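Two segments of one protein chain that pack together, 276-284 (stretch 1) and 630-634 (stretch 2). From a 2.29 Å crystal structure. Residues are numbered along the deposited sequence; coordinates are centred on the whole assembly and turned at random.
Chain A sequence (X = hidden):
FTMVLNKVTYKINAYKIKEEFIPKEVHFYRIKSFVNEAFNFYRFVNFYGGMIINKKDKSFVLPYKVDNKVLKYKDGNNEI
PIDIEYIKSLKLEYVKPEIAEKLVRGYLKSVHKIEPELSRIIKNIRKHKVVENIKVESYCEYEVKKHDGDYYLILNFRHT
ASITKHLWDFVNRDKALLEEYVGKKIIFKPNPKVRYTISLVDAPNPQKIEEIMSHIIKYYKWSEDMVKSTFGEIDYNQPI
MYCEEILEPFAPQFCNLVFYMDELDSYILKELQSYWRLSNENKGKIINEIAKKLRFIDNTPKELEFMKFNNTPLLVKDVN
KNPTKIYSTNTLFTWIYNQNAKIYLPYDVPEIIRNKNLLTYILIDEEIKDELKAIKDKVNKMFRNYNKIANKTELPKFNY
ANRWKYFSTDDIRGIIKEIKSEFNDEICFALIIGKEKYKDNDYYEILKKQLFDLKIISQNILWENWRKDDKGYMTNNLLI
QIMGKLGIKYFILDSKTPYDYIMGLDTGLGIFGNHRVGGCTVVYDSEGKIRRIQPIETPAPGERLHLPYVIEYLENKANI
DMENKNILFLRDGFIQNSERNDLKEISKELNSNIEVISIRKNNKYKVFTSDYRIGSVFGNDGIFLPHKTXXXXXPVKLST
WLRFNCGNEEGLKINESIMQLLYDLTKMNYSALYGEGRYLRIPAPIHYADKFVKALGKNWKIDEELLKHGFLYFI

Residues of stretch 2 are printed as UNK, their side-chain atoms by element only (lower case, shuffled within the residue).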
# COMPACT_ATOMS: atom_id res chain seq x y z
N TRP A 276 -12.90 -10.49 -15.01
CA TRP A 276 -12.08 -9.57 -14.24
C TRP A 276 -12.52 -9.47 -12.78
O TRP A 276 -11.80 -8.92 -11.95
CB TRP A 276 -12.08 -8.19 -14.90
CG TRP A 276 -11.76 -8.26 -16.35
CD1 TRP A 276 -12.54 -7.82 -17.37
CD2 TRP A 276 -10.59 -8.82 -16.95
NE1 TRP A 276 -11.92 -8.06 -18.57
CE2 TRP A 276 -10.72 -8.68 -18.34
CE3 TRP A 276 -9.44 -9.43 -16.44
CZ2 TRP A 276 -9.75 -9.12 -19.23
CZ3 TRP A 276 -8.48 -9.87 -17.32
CH2 TRP A 276 -8.64 -9.71 -18.70
N ARG A 277 -13.70 -9.97 -12.47
CA ARG A 277 -14.22 -9.95 -11.10
C ARG A 277 -14.36 -11.35 -10.50
O ARG A 277 -15.07 -11.55 -9.52
CB ARG A 277 -15.53 -9.18 -11.02
CG ARG A 277 -16.53 -9.55 -12.09
CD ARG A 277 -17.66 -8.56 -12.13
NE ARG A 277 -18.76 -9.04 -12.95
CZ ARG A 277 -19.82 -8.31 -13.27
NH1 ARG A 277 -19.91 -7.06 -12.84
NH2 ARG A 277 -20.78 -8.83 -14.02
N LEU A 278 -13.69 -12.31 -11.11
CA LEU A 278 -13.70 -13.71 -10.69
C LEU A 278 -13.44 -13.95 -9.20
O LEU A 278 -12.63 -13.28 -8.59
CB LEU A 278 -12.65 -14.46 -11.50
CG LEU A 278 -12.98 -15.87 -11.97
CD1 LEU A 278 -14.33 -15.88 -12.67
CD2 LEU A 278 -11.89 -16.36 -12.90
N SER A 279 -14.11 -14.96 -8.64
CA SER A 279 -13.94 -15.32 -7.22
C SER A 279 -12.61 -16.06 -6.99
O SER A 279 -11.99 -16.53 -7.95
CB SER A 279 -15.12 -16.16 -6.74
OG SER A 279 -15.07 -17.47 -7.27
N ASN A 280 -12.17 -16.16 -5.73
CA ASN A 280 -10.93 -16.85 -5.39
C ASN A 280 -10.96 -18.34 -5.77
O ASN A 280 -9.95 -18.85 -6.25
CB ASN A 280 -10.58 -16.66 -3.91
CG ASN A 280 -10.17 -15.25 -3.51
OD1 ASN A 280 -9.73 -14.44 -4.32
ND2 ASN A 280 -10.30 -14.94 -2.23
N GLU A 281 -12.13 -19.00 -5.60
CA GLU A 281 -12.35 -20.41 -5.97
C GLU A 281 -12.18 -20.60 -7.48
O GLU A 281 -11.45 -21.51 -7.90
CB GLU A 281 -13.76 -20.88 -5.54
CG GLU A 281 -13.99 -20.94 -4.03
CD GLU A 281 -14.51 -19.68 -3.35
OE1 GLU A 281 -14.24 -18.56 -3.85
OE2 GLU A 281 -15.14 -19.82 -2.28
N ASN A 282 -12.80 -19.71 -8.29
CA ASN A 282 -12.71 -19.73 -9.75
C ASN A 282 -11.33 -19.40 -10.27
O ASN A 282 -10.90 -19.98 -11.26
CB ASN A 282 -13.77 -18.84 -10.37
CG ASN A 282 -15.17 -19.37 -10.25
OD1 ASN A 282 -15.41 -20.56 -10.01
ND2 ASN A 282 -16.13 -18.47 -10.44
N LYS A 283 -10.61 -18.50 -9.57
CA LYS A 283 -9.22 -18.14 -9.89
C LYS A 283 -8.35 -19.38 -9.65
O LYS A 283 -7.44 -19.67 -10.41
CB LYS A 283 -8.75 -16.98 -9.00
CG LYS A 283 -8.02 -15.87 -9.75
CD LYS A 283 -8.92 -14.65 -10.01
CE LYS A 283 -8.80 -13.55 -8.98
NZ LYS A 283 -9.42 -13.90 -7.68
N GLY A 284 -8.70 -20.14 -8.61
CA GLY A 284 -8.03 -21.38 -8.25
C GLY A 284 -8.11 -22.43 -9.33
O GLY A 284 -7.12 -23.12 -9.60
N UNK A 630 -16.11 -8.04 -2.13
CA UNK A 630 -17.21 -8.32 -3.05
C UNK A 630 -16.78 -9.34 -4.09
O UNK A 630 -17.53 -10.24 -4.43
c UNK A 630 -15.60 -6.67 -2.28
c UNK A 630 -17.45 -6.97 -3.74
c UNK A 630 -16.76 -5.96 -2.89
N UNK A 631 -15.56 -9.17 -4.59
CA UNK A 631 -14.99 -10.06 -5.59
C UNK A 631 -13.79 -10.79 -5.00
O UNK A 631 -13.67 -10.92 -3.78
c UNK A 631 -16.81 -8.80 -7.86
c UNK A 631 -16.43 -6.08 -7.66
c UNK A 631 -17.78 -7.93 -8.31
c UNK A 631 -14.58 -9.27 -6.83
c UNK A 631 -17.59 -6.57 -8.21
c UNK A 631 -15.63 -8.32 -7.31
c UNK A 631 -15.46 -6.95 -7.22
N UNK A 632 -12.92 -11.29 -5.86
CA UNK A 632 -11.74 -11.99 -5.42
C UNK A 632 -10.80 -11.09 -4.64
O UNK A 632 -10.68 -9.91 -4.95
N UNK A 633 -10.15 -11.64 -3.62
CA UNK A 633 -9.23 -10.88 -2.80
C UNK A 633 -7.88 -11.57 -2.68
O UNK A 633 -7.79 -12.78 -2.69
c UNK A 633 -9.82 -10.67 -1.41
o UNK A 633 -10.10 -11.92 -0.81
N UNK A 634 -6.83 -10.77 -2.58
CA UNK A 634 -5.49 -11.30 -2.46
C UNK A 634 -5.02 -11.26 -1.02
O UNK A 634 -5.27 -10.29 -0.31
c UNK A 634 -4.52 -10.47 -3.30
n UNK A 634 -4.07 -9.82 -5.57
o UNK A 634 -5.53 -11.47 -5.20
c UNK A 634 -4.75 -10.63 -4.77

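Position 630 carries three side-chain carbons and no heteroatom, and the last of them closes a ring onto the backbone N. These atoms touch nothing on stretch 1. Only one standard residue has that architecture, so 630 is proline, Pro-630. The ring holds phi at -62° as the chain leads into the contact, and an exposed place of this kind makes no demand on its small hydrocarbon surface.

At position 631 one carbon leads to a closed ring of six carbons, and Arg-277 CB lies over one face of that ring. No oxygen follows the ring, which excludes tyrosine, and the residue is phenylalanine, Phe-631. The CA-to-CB bond runs sideways to stretch 1, and chi1 is in the m well. Arg-277 CB stands 3.4 Å from Phe-631 CD1 and 3.9 Å from the ring centroid, 28° off the ring normal, which is the geometry of a CH-pi contact. A flat aromatic ring suits this place because its face accepts the aliphatic base of the arginine, whose charged end meanwhile leads away.

Position 632 has no side-chain atoms at all and presents only backbone to stretch 1, close to Leu-278 O and Lys-283 NZ. It is glycine, Gly-632. Its CA lies 4.4 Å from the CA of Ser-279, and the space a CB would need is already taken: an ideal CB would sit 2.3 Å from Lys-283 NZ and 2.6 Å from Leu-278 O, both clashes. The bare backbone lets Gly-632 N give a weak hydrogen bond to Leu-278 O (3.4 Å, angle 120°), while Gly-632 CA makes a CA-H...O contact with the same Leu-278 O at 3.5 Å. Leu-278 O also accepts a weak bond from Lys-283 NZ, at 3.4 Å, within stretch 1.

Position 633 shows one carbon followed by one oxygen, with no branch at the carbon, and that oxygen lies 3.3 Å from Asn-280 ND2. This is serine, Ser-633. Its CA-to-CB bond points away from stretch 1, yet with chi1 at 58° the hydroxyl is within reach of Asn-280 ND2, which donates a weak hydrogen bond to Ser-633 OG. A short polar side chain thus supplies an acceptor here. The backbone contributes more firmly, with Ser-633 N donating to Asn-280 OD1 at 2.9 Å.

At position 634 there are two carbons, the second bearing one oxygen and one nitrogen; none touches stretch 1. This is a carboxamide, and the residue is asparagine, Asn-634. Its ND2 is hydrogen-bonded elsewhere in the structure.

The contact is small, burying 295 Å² in all, and combines apolar packing with polar anchoring. Phe-631 covers the base of Arg-277, Gly-632 permits close backbone approach, and the amide of Asn-280 grips Ser-633, with Asn-280 ND2 also making a weak bond to Ser-633 O at 3.3 Å. Asn-280 opens a helix whose N-cap is Ser-279; Ser-279 OG accepts a weak capping bond from Asn-282 N at 3.3 Å, so the grip is mounted on the helix's first turn.

Stretch 2, residues 630-634: PFGSN
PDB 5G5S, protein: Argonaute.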